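Long-range contacts in 24-sterol C-methyltransferase (Haloferax volcanii, PDB 6F5Z), which is a putative S-adenosylmethionine-dependent methyltransferase that forms a complex with the activator Trm112 and binds S-adenosyl-L-homocysteine: residues Val36-Val42 / Lys60-Phe66; Leu53-Arg57 / Tyr81-Leu87; Leu177-Asp183 / Leu219-Ala225. All coordinates share one frame; numbering follows the deposited sequence.

How the contacts relate
From the N terminus, contact 1 comes first. It pairs 36-42 with 60-66 and closes the loop that holds helix 51-60, as a beta-alpha-beta unit. Contact 2 starts inside that loop, on 53-57, and ends beyond it, on 81-87, so the two cross along the chain. They also touch: Gly65 N lies 3.0 Å from Asp86 O, probably as a hydrogen bond, and Ile62 packs on Arg57. Together they tie helix 51-60 to three parallel strands, 41-45, 64-69 and 87-91. Contact 3 follows in series. It closes the loop that holds helix 206-216, pairing 177-183 with 219-225 at the far end of the same sheet, where strand 218-224 runs antiparallel to its neighbours.

Contact 1 of 3, residues Val36-Val42 / Lys60-Phe66; sequences VEEGDTV and KGIGRGF
Asp40 O is gripped by two backbone N-H groups, Gly63 N at 2.8 Å and Arg64 N at 3.3 Å. Both donors come from the same face of its carbonyl plane. Beyond this fork the strands pair in parallel register. Val42 N donates to Arg64 O, and Val42 O takes the N-H of Phe66. At the other end, Gly39 N gives a nearly straight bond to Gly61 O at 2.8 Å. Gly39 and Gly63 lie close; a CB on Gly63 would clash with Gly39 O.

Thr41 and Arg64 share one face of the sheet. The Arg64 chain bends at its third torsion (chi3 -53°), which brings NE to Thr41 OG1 at 3.1 Å, in the guanidinium plane and almost straight. A water links the same OG1 to NH1, and NH2 makes a salt bridge with Asp7 of the UPF0434 family protein chain. A leucine in place of Arg64 would probably leave Thr41 OG1 without this donor and that aspartate without its mate. Thr41 CG2 meets the Phe66 ring at its edge, 3.8 Å from CE1.

On the other side, Ile62 CG2 is squeezed against Val36 CG1 at 3.3 Å and also meets Val42 CG2. Helix 51-60 covers this apolar group through Leu53 and Leu56. The pairing joins the two parallel strands of a beta-alpha-beta unit, 41-45 and 64-69, flanked by strands 104-110 and 87-91 respectively.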
loop_
_atom_site.group_PDB
_atom_site.type_symbol
_atom_site.label_atom_id
_atom_site.label_comp_id
_atom_site.label_asym_id
_atom_site.label_seq_id
_atom_site.Cartn_x
_atom_site.Cartn_y
_atom_site.Cartn_z
ATOM N N VAL B 36 -7.467 -4.431 6.668
ATOM C CA VAL B 36 -8.543 -5.294 7.153
ATOM C C VAL B 36 -9.519 -4.518 7.989
ATOM O O VAL B 36 -9.108 -3.757 8.878
ATOM C CB VAL B 36 -7.887 -6.403 8.031
ATOM C CG1 VAL B 36 -8.941 -7.195 8.813
ATOM C CG2 VAL B 36 -7.034 -7.327 7.175
ATOM N N GLU B 37 -10.816 -4.810 7.791
ATOM C CA GLU B 37 -11.904 -4.308 8.625
ATOM C C GLU B 37 -12.311 -5.496 9.492
ATOM O O GLU B 37 -12.230 -6.649 9.060
ATOM C CB GLU B 37 -13.102 -3.851 7.803
ATOM C CG GLU B 37 -12.823 -2.630 6.937
ATOM C CD GLU B 37 -12.344 -1.384 7.673
ATOM O OE1 GLU B 37 -12.538 -1.279 8.907
ATOM O OE2 GLU B 37 -11.704 -0.541 7.010
ATOM N N GLU B 38 -12.730 -5.221 10.740
ATOM C CA GLU B 38 -13.177 -6.303 11.601
ATOM C C GLU B 38 -14.253 -7.105 10.884
ATOM O O GLU B 38 -15.190 -6.537 10.284
ATOM C CB GLU B 38 -13.784 -5.737 12.904
ATOM C CG GLU B 38 -12.752 -5.112 13.840
ATOM C CD GLU B 38 -12.348 -3.676 13.570
ATOM O OE1 GLU B 38 -12.800 -3.099 12.554
ATOM O OE2 GLU B 38 -11.634 -3.103 14.423
ATOM N N GLY B 39 -14.104 -8.443 10.960
ATOM C CA GLY B 39 -15.064 -9.329 10.328
ATOM C C GLY B 39 -14.697 -9.787 8.922
ATOM O O GLY B 39 -15.372 -10.646 8.341
ATOM N N ASP B 40 -13.630 -9.210 8.327
ATOM C CA ASP B 40 -13.253 -9.592 6.949
ATOM C C ASP B 40 -12.872 -11.052 6.763
ATOM O O ASP B 40 -12.410 -11.700 7.708
ATOM C CB ASP B 40 -12.095 -8.733 6.449
ATOM C CG ASP B 40 -12.483 -7.348 5.925
ATOM O OD1 ASP B 40 -13.710 -7.047 5.851
ATOM O OD2 ASP B 40 -11.558 -6.530 5.674
ATOM N N THR B 41 -13.073 -11.539 5.533
ATOM C CA THR B 41 -12.720 -12.917 5.146
ATOM C C THR B 41 -11.372 -12.845 4.443
ATOM O O THR B 41 -11.224 -12.090 3.485
ATOM C CB THR B 41 -13.773 -13.494 4.215
ATOM O OG1 THR B 41 -14.990 -13.705 4.938
ATOM C CG2 THR B 41 -13.320 -14.840 3.592
ATOM N N VAL B 42 -10.398 -13.626 4.923
ATOM C CA VAL B 42 -9.066 -13.644 4.333
ATOM C C VAL B 42 -8.688 -15.066 3.924
ATOM O O VAL B 42 -8.908 -16.019 4.697
ATOM C CB VAL B 42 -8.018 -13.047 5.329
ATOM C CG1 VAL B 42 -6.567 -13.144 4.788
ATOM C CG2 VAL B 42 -8.366 -11.587 5.645
ATOM N N LYS B 60 -6.129 -7.595 13.936
ATOM C CA LYS B 60 -7.025 -6.831 13.073
ATOM C C LYS B 60 -8.480 -7.311 13.125
ATOM O O LYS B 60 -9.360 -6.646 12.583
ATOM C CB LYS B 60 -6.484 -6.781 11.641
ATOM C CG LYS B 60 -5.267 -5.841 11.577
ATOM C CD LYS B 60 -4.795 -5.589 10.179
ATOM C CE LYS B 60 -3.490 -4.828 10.104
ATOM N NZ LYS B 60 -3.584 -3.405 10.541
ATOM N N GLY B 61 -8.725 -8.411 13.828
ATOM C CA GLY B 61 -10.073 -8.936 14.019
ATOM C C GLY B 61 -10.761 -9.479 12.777
ATOM O O GLY B 61 -11.974 -9.326 12.622
ATOM N N ILE B 62 -10.023 -10.145 11.879
ATOM C CA ILE B 62 -10.683 -10.787 10.757
ATOM C C ILE B 62 -11.729 -11.746 11.296
ATOM O O ILE B 62 -11.605 -12.260 12.416
ATOM C CB ILE B 62 -9.696 -11.505 9.807
ATOM C CG1 ILE B 62 -8.929 -12.650 10.492
ATOM C CG2 ILE B 62 -8.730 -10.499 9.199
ATOM C CD1 ILE B 62 -8.240 -13.617 9.458
ATOM N N GLY B 63 -12.772 -11.940 10.505
ATOM C CA GLY B 63 -13.882 -12.772 10.930
ATOM C C GLY B 63 -13.809 -14.206 10.502
ATOM O O GLY B 63 -14.344 -15.089 11.194
ATOM N N ARG B 64 -13.288 -14.435 9.286
ATOM C CA ARG B 64 -13.197 -15.784 8.719
ATOM C C ARG B 64 -11.860 -15.906 8.042
ATOM O O ARG B 64 -11.429 -14.964 7.370
ATOM C CB ARG B 64 -14.284 -16.035 7.677
ATOM C CG ARG B 64 -15.656 -15.574 8.158
ATOM C CD ARG B 64 -16.814 -16.171 7.433
ATOM N NE ARG B 64 -16.740 -16.034 5.981
ATOM C CZ ARG B 64 -17.487 -16.781 5.179
ATOM N NH1 ARG B 64 -17.406 -16.639 3.868
ATOM N NH2 ARG B 64 -18.312 -17.683 5.686
ATOM N N GLY B 65 -11.200 -17.026 8.242
ATOM C CA GLY B 65 -9.917 -17.218 7.579
ATOM C C GLY B 65 -9.833 -18.590 6.982
ATOM O O GLY B 65 -10.395 -19.552 7.555
ATOM N N PHE B 66 -9.193 -18.677 5.788
ATOM C CA PHE B 66 -9.000 -19.964 5.126
ATOM C C PHE B 66 -7.526 -20.095 4.808
ATOM O O PHE B 66 -7.006 -19.268 4.049
ATOM C CB PHE B 66 -9.783 -20.067 3.815
ATOM C CG PHE B 66 -11.271 -19.954 3.956
ATOM C CD1 PHE B 66 -11.882 -18.710 4.069
ATOM C CD2 PHE B 66 -12.067 -21.090 3.985
ATOM C CE1 PHE B 66 -13.258 -18.604 4.252
ATOM C CE2 PHE B 66 -13.453 -20.985 4.127
ATOM C CZ PHE B 66 -14.041 -19.747 4.270
HETATM O O HOH W 1 -9.213 -4.074 11.728
HETATM O O HOH W 2 -16.812 -14.245 2.507
#

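Contact 2 of 3, residues Leu53-Arg57 / Tyr81-Leu87; sequences LRALR and YTDTDDL
Arg54 and Arg57, one turn apart on the helix, both reach the loop 81-87, but in different ways. The single hydrogen bond between the segments runs from Arg54 NH1 to Thr82 OG1, 2.9 Å long and rather bent (141°). The hydroxyl lies a little out of the guanidinium plane. It is also bonded to Ala78 O, while NH1 has a second partner in Ser49 O.

Flat-group contacts come next. Tyr81 CB sits over one face of the Arg54 guanidinium, toward its rim. Thr84 OG1 lies over a face of the Arg57 guanidinium, 3.5 Å from NH2, at a poor angle for bonding. That OG1 instead accepts from Asp86 N at 2.9 Å, which makes an ST turn. The one ionic contact between the segments is weak: Arg57 NH2 stands 3.9 Å from Asp86 OD2, a long salt bridge.

Apolar contacts centre on Leu87. Its CD1 meets Arg57 CD at 3.8 Å and Leu53 CB at 4.1 Å. Arg57 gets there with CG anti to its N (chi1 -176°) and its chain extended to NE.

The contact lays helix 51-60 over the link from helix 72-80 to strand 87-91. Helix 16-33 and strand 41-45 also pack against this helix.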
loop_
_atom_site.group_PDB
_atom_site.type_symbol
_atom_site.label_atom_id
_atom_site.label_comp_id
_atom_site.label_asym_id
_atom_site.label_seq_id
_atom_site.Cartn_x
_atom_site.Cartn_y
_atom_site.Cartn_z
ATOM N N LEU B 53 -2.854 -16.032 9.534
ATOM C CA LEU B 53 -4.264 -15.925 9.877
ATOM C C LEU B 53 -4.442 -15.655 11.356
ATOM O O LEU B 53 -5.287 -14.861 11.751
ATOM C CB LEU B 53 -5.056 -17.173 9.486
ATOM C CG LEU B 53 -5.152 -17.432 7.993
ATOM C CD1 LEU B 53 -5.851 -18.752 7.740
ATOM C CD2 LEU B 53 -5.933 -16.284 7.286
ATOM N N ARG B 54 -3.664 -16.356 12.204
ATOM C CA ARG B 54 -3.784 -16.111 13.645
ATOM C C ARG B 54 -3.376 -14.682 13.990
ATOM O O ARG B 54 -4.040 -14.051 14.810
ATOM C CB ARG B 54 -2.955 -17.115 14.449
ATOM C CG ARG B 54 -3.552 -18.509 14.378
ATOM C CD ARG B 54 -2.859 -19.554 15.292
ATOM N NE ARG B 54 -1.436 -19.738 14.961
ATOM C CZ ARG B 54 -0.998 -20.576 14.025
ATOM N NH1 ARG B 54 -1.857 -21.332 13.342
ATOM N NH2 ARG B 54 0.300 -20.692 13.792
ATOM N N ALA B 55 -2.315 -14.140 13.353
ATOM C CA ALA B 55 -1.874 -12.770 13.577
ATOM C C ALA B 55 -2.932 -11.784 13.100
ATOM O O ALA B 55 -3.211 -10.801 13.802
ATOM C CB ALA B 55 -0.557 -12.498 12.851
ATOM N N LEU B 56 -3.568 -12.057 11.940
ATOM C CA LEU B 56 -4.611 -11.137 11.475
ATOM C C LEU B 56 -5.830 -11.148 12.374
ATOM O O LEU B 56 -6.475 -10.105 12.547
ATOM C CB LEU B 56 -4.992 -11.447 10.038
ATOM C CG LEU B 56 -3.937 -11.045 8.990
ATOM C CD1 LEU B 56 -4.296 -11.607 7.614
ATOM C CD2 LEU B 56 -3.717 -9.516 8.956
ATOM N N ARG B 57 -6.185 -12.320 12.918
ATOM C CA ARG B 57 -7.344 -12.362 13.838
ATOM C C ARG B 57 -7.030 -11.649 15.153
ATOM O O ARG B 57 -7.818 -10.815 15.608
ATOM C CB ARG B 57 -7.733 -13.810 14.097
ATOM C CG ARG B 57 -8.979 -13.956 14.951
ATOM C CD ARG B 57 -9.468 -15.389 14.874
ATOM N NE ARG B 57 -10.609 -15.604 15.772
ATOM C CZ ARG B 57 -10.482 -15.944 17.052
ATOM N NH1 ARG B 57 -9.276 -16.142 17.580
ATOM N NH2 ARG B 57 -11.561 -16.104 17.812
ATOM N N TYR B 81 -2.304 -25.829 15.716
ATOM C CA TYR B 81 -1.778 -24.627 16.350
ATOM C C TYR B 81 -2.827 -23.553 16.528
ATOM O O TYR B 81 -2.510 -22.481 17.048
ATOM C CB TYR B 81 -0.635 -24.021 15.517
ATOM C CG TYR B 81 0.479 -24.969 15.122
ATOM C CD1 TYR B 81 0.984 -25.906 16.026
ATOM C CD2 TYR B 81 1.096 -24.865 13.880
ATOM C CE1 TYR B 81 2.029 -26.756 15.672
ATOM C CE2 TYR B 81 2.142 -25.701 13.519
ATOM C CZ TYR B 81 2.605 -26.647 14.418
ATOM O OH TYR B 81 3.622 -27.483 14.059
ATOM N N THR B 82 -4.052 -23.816 16.068
ATOM C CA THR B 82 -5.084 -22.772 16.064
ATOM C C THR B 82 -6.147 -23.015 17.134
ATOM O O THR B 82 -6.680 -24.105 17.205
ATOM C CB THR B 82 -5.636 -22.652 14.618
ATOM O OG1 THR B 82 -4.536 -22.455 13.693
ATOM C CG2 THR B 82 -6.633 -21.523 14.477
ATOM N N ASP B 83 -6.464 -21.991 17.946
ATOM C CA ASP B 83 -7.427 -22.117 19.052
ATOM C C ASP B 83 -8.815 -21.518 18.744
ATOM O O ASP B 83 -9.507 -21.060 19.657
ATOM C CB ASP B 83 -6.840 -21.540 20.349
ATOM C CG ASP B 83 -5.592 -22.249 20.865
ATOM O OD1 ASP B 83 -5.447 -23.473 20.610
ATOM O OD2 ASP B 83 -4.753 -21.578 21.515
ATOM N N THR B 84 -9.248 -21.574 17.467
ATOM C CA THR B 84 -10.562 -21.083 17.046
ATOM C C THR B 84 -11.012 -21.829 15.812
ATOM O O THR B 84 -10.175 -22.246 15.003
ATOM C CB THR B 84 -10.558 -19.564 16.751
ATOM O OG1 THR B 84 -11.851 -19.173 16.239
ATOM C CG2 THR B 84 -9.499 -19.166 15.719
ATOM N N ASP B 85 -12.327 -21.987 15.655
ATOM C CA ASP B 85 -12.888 -22.570 14.456
ATOM C C ASP B 85 -13.210 -21.492 13.402
ATOM O O ASP B 85 -13.615 -21.844 12.296
ATOM C CB ASP B 85 -14.095 -23.436 14.794
ATOM C CG ASP B 85 -13.691 -24.740 15.463
ATOM O OD1 ASP B 85 -12.706 -25.368 15.000
ATOM O OD2 ASP B 85 -14.379 -25.152 16.419
ATOM N N ASP B 86 -13.016 -20.189 13.737
ATOM C CA ASP B 86 -13.259 -19.105 12.764
ATOM C C ASP B 86 -12.151 -19.099 11.679
ATOM O O ASP B 86 -12.315 -18.520 10.593
ATOM C CB ASP B 86 -13.369 -17.746 13.467
ATOM C CG ASP B 86 -14.620 -17.582 14.332
ATOM O OD1 ASP B 86 -15.716 -17.967 13.871
ATOM O OD2 ASP B 86 -14.513 -16.986 15.423
ATOM N N LEU B 87 -11.023 -19.762 11.989
ATOM C CA LEU B 87 -9.907 -19.919 11.050
ATOM C C LEU B 87 -9.898 -21.378 10.678
ATOM O O LEU B 87 -9.786 -22.242 11.554
ATOM C CB LEU B 87 -8.564 -19.472 11.676
ATOM C CG LEU B 87 -8.502 -18.054 12.239
ATOM C CD1 LEU B 87 -7.151 -17.768 12.937
ATOM C CD2 LEU B 87 -8.810 -16.992 11.165
#

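Contact 3 of 3, residues Leu177-Asp183 / Leu219-Ala225; sequences LHVAEQD and LLTVGVA
Gln182 lies alongside Thr221, the two side chains pointing the same way from a non-hydrogen-bonded pair. Its CB is 3.9 Å from Leu220 O. CG comes closer to that oxygen, at 3.4 Å, and also touches Leu219 CD1. With CG anti to the backbone N (chi1 -174°) and CD continuing the extended chain, CD passes Leu219 CD1 and Thr221 OG1. At the tip, NE2 donates to Thr221 OG1 at 2.9 Å. The bond is almost straight (173°) and lies in the amide plane. NE2 also bonds to His165 O, and OE1 accepts from Arg169, so both polar atoms of the amide are engaged and its rotation is fixed.

The other face carries Glu181, Val222 and Leu220. Glu181 CB packs on Val222 CB, and its OE2 comes within 3.8 Å of Leu220 CD2. The polar ends of Glu181 and Asp183 both go to Arg33.

Backbone bonds join the strands at His178-Val224, Glu181-Val222 and Asp183-Leu220. Val222 O takes the N-H of Ala180, whereas Val222 N gives to Glu181 O. The register slips by one residue there, a beta bulge. Glu181 N is buried by the contact and finds no partner in the model. Ala180 CB is turned to the neighbouring strand, 4.1 Å from Val224 CG2.

The second subunit packs on strand 178-185, outermost in this chain's sheet, and its Tyr137 OH bonds to Ala180 O. Strand order 3-2-1-4-5-7-6, with 218-224 antiparallel between 134-140 and 178-185, is the hallmark of the Rossmann-like class I methyltransferase fold.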
loop_
_atom_site.group_PDB
_atom_site.type_symbol
_atom_site.label_atom_id
_atom_site.label_comp_id
_atom_site.label_asym_id
_atom_site.label_seq_id
_atom_site.Cartn_x
_atom_site.Cartn_y
_atom_site.Cartn_z
ATOM N N LEU B 177 -5.025 -6.737 -11.689
ATOM C CA LEU B 177 -4.912 -6.099 -10.377
ATOM C C LEU B 177 -4.236 -4.738 -10.520
ATOM O O LEU B 177 -3.239 -4.612 -11.242
ATOM C CB LEU B 177 -4.018 -6.959 -9.444
ATOM C CG LEU B 177 -4.547 -8.359 -9.153
ATOM C CD1 LEU B 177 -3.476 -9.245 -8.449
ATOM C CD2 LEU B 177 -5.827 -8.298 -8.289
ATOM N N HIS B 178 -4.706 -3.744 -9.773
ATOM C CA HIS B 178 -4.003 -2.453 -9.757
ATOM C C HIS B 178 -2.891 -2.561 -8.725
ATOM O O HIS B 178 -3.136 -3.058 -7.634
ATOM C CB HIS B 178 -4.932 -1.345 -9.263
ATOM C CG HIS B 178 -6.135 -1.138 -10.122
ATOM N ND1 HIS B 178 -7.411 -1.122 -9.578
ATOM C CD2 HIS B 178 -6.211 -0.932 -11.453
ATOM C CE1 HIS B 178 -8.225 -0.882 -10.597
ATOM N NE2 HIS B 178 -7.550 -0.768 -11.745
ATOM N N VAL B 179 -1.690 -2.075 -9.040
ATOM C CA VAL B 179 -0.590 -2.140 -8.052
ATOM C C VAL B 179 -0.694 -0.911 -7.157
ATOM O O VAL B 179 -0.594 0.228 -7.645
ATOM C CB VAL B 179 0.785 -2.236 -8.746
ATOM C CG1 VAL B 179 1.929 -2.219 -7.738
ATOM C CG2 VAL B 179 0.874 -3.483 -9.619
ATOM N N ALA B 180 -0.851 -1.151 -5.850
ATOM C CA ALA B 180 -1.003 -0.037 -4.900
ATOM C C ALA B 180 0.260 0.337 -4.162
ATOM O O ALA B 180 0.365 1.466 -3.667
ATOM C CB ALA B 180 -2.089 -0.364 -3.883
ATOM N N GLU B 181 1.188 -0.622 -4.039
ATOM C CA GLU B 181 2.375 -0.420 -3.252
ATOM C C GLU B 181 3.353 -1.502 -3.614
ATOM O O GLU B 181 2.942 -2.629 -3.934
ATOM C CB GLU B 181 1.987 -0.594 -1.758
ATOM C CG GLU B 181 3.065 -0.154 -0.803
ATOM C CD GLU B 181 3.722 -1.260 -0.003
ATOM O OE1 GLU B 181 4.717 -1.839 -0.491
ATOM O OE2 GLU B 181 3.279 -1.511 1.138
ATOM N N GLN B 182 4.630 -1.179 -3.549
ATOM C CA GLN B 182 5.642 -2.224 -3.693
ATOM C C GLN B 182 6.842 -1.796 -2.862
ATOM O O GLN B 182 7.258 -0.640 -2.964
ATOM C CB GLN B 182 5.999 -2.497 -5.137
ATOM C CG GLN B 182 6.949 -3.712 -5.204
ATOM C CD GLN B 182 7.331 -4.052 -6.619
ATOM O OE1 GLN B 182 7.936 -3.189 -7.285
ATOM N NE2 GLN B 182 6.990 -5.265 -7.099
ATOM N N ASP B 183 7.340 -2.695 -2.019
ATOM C CA ASP B 183 8.402 -2.278 -1.110
ATOM C C ASP B 183 9.310 -3.426 -0.725
ATOM O O ASP B 183 9.007 -4.593 -0.955
ATOM C CB ASP B 183 7.708 -1.772 0.186
ATOM C CG ASP B 183 8.492 -0.813 1.079
ATOM O OD1 ASP B 183 9.568 -0.324 0.639
ATOM O OD2 ASP B 183 7.962 -0.453 2.172
ATOM N N LEU B 219 10.444 -8.856 -0.495
ATOM C CA LEU B 219 9.725 -7.996 -1.432
ATOM C C LEU B 219 8.222 -8.131 -1.149
ATOM O O LEU B 219 7.700 -9.244 -1.055
ATOM C CB LEU B 219 10.014 -8.490 -2.873
ATOM C CG LEU B 219 9.065 -7.936 -3.978
ATOM C CD1 LEU B 219 9.237 -6.445 -4.137
ATOM C CD2 LEU B 219 9.419 -8.568 -5.334
ATOM N N LEU B 220 7.513 -6.994 -1.042
ATOM C CA LEU B 220 6.077 -7.017 -0.891
ATOM C C LEU B 220 5.471 -6.270 -2.052
ATOM O O LEU B 220 5.857 -5.122 -2.295
ATOM C CB LEU B 220 5.630 -6.329 0.414
ATOM C CG LEU B 220 4.109 -6.084 0.560
ATOM C CD1 LEU B 220 3.346 -7.437 0.710
ATOM C CD2 LEU B 220 3.833 -5.178 1.792
ATOM N N THR B 221 4.483 -6.917 -2.747
ATOM C CA THR B 221 3.741 -6.196 -3.795
ATOM C C THR B 221 2.275 -6.300 -3.408
ATOM O O THR B 221 1.806 -7.376 -3.043
ATOM C CB THR B 221 3.967 -6.834 -5.180
ATOM O OG1 THR B 221 5.381 -7.029 -5.400
ATOM C CG2 THR B 221 3.405 -5.961 -6.333
ATOM N N VAL B 222 1.551 -5.170 -3.466
ATOM C CA VAL B 222 0.131 -5.116 -3.076
ATOM C C VAL B 222 -0.715 -4.805 -4.304
ATOM O O VAL B 222 -0.425 -3.813 -4.989
ATOM C CB VAL B 222 -0.088 -4.031 -2.014
ATOM C CG1 VAL B 222 -1.571 -3.879 -1.640
ATOM C CG2 VAL B 222 0.737 -4.358 -0.756
ATOM N N GLY B 223 -1.684 -5.669 -4.589
ATOM C CA GLY B 223 -2.601 -5.484 -5.710
ATOM C C GLY B 223 -4.033 -5.307 -5.229
ATOM O O GLY B 223 -4.395 -5.761 -4.149
ATOM N N VAL B 224 -4.827 -4.536 -5.990
ATOM C CA VAL B 224 -6.218 -4.291 -5.646
ATOM C C VAL B 224 -7.078 -4.811 -6.801
ATOM O O VAL B 224 -6.774 -4.537 -7.974
ATOM C CB VAL B 224 -6.486 -2.790 -5.401
ATOM C CG1 VAL B 224 -7.984 -2.539 -5.219
ATOM C CG2 VAL B 224 -5.737 -2.317 -4.165
ATOM N N ALA B 225 -8.094 -5.615 -6.450
ATOM C CA ALA B 225 -8.981 -6.213 -7.475
ATOM C C ALA B 225 -9.943 -5.134 -7.948
ATOM O O ALA B 225 -10.542 -4.440 -7.154
ATOM C CB ALA B 225 -9.753 -7.406 -6.907
#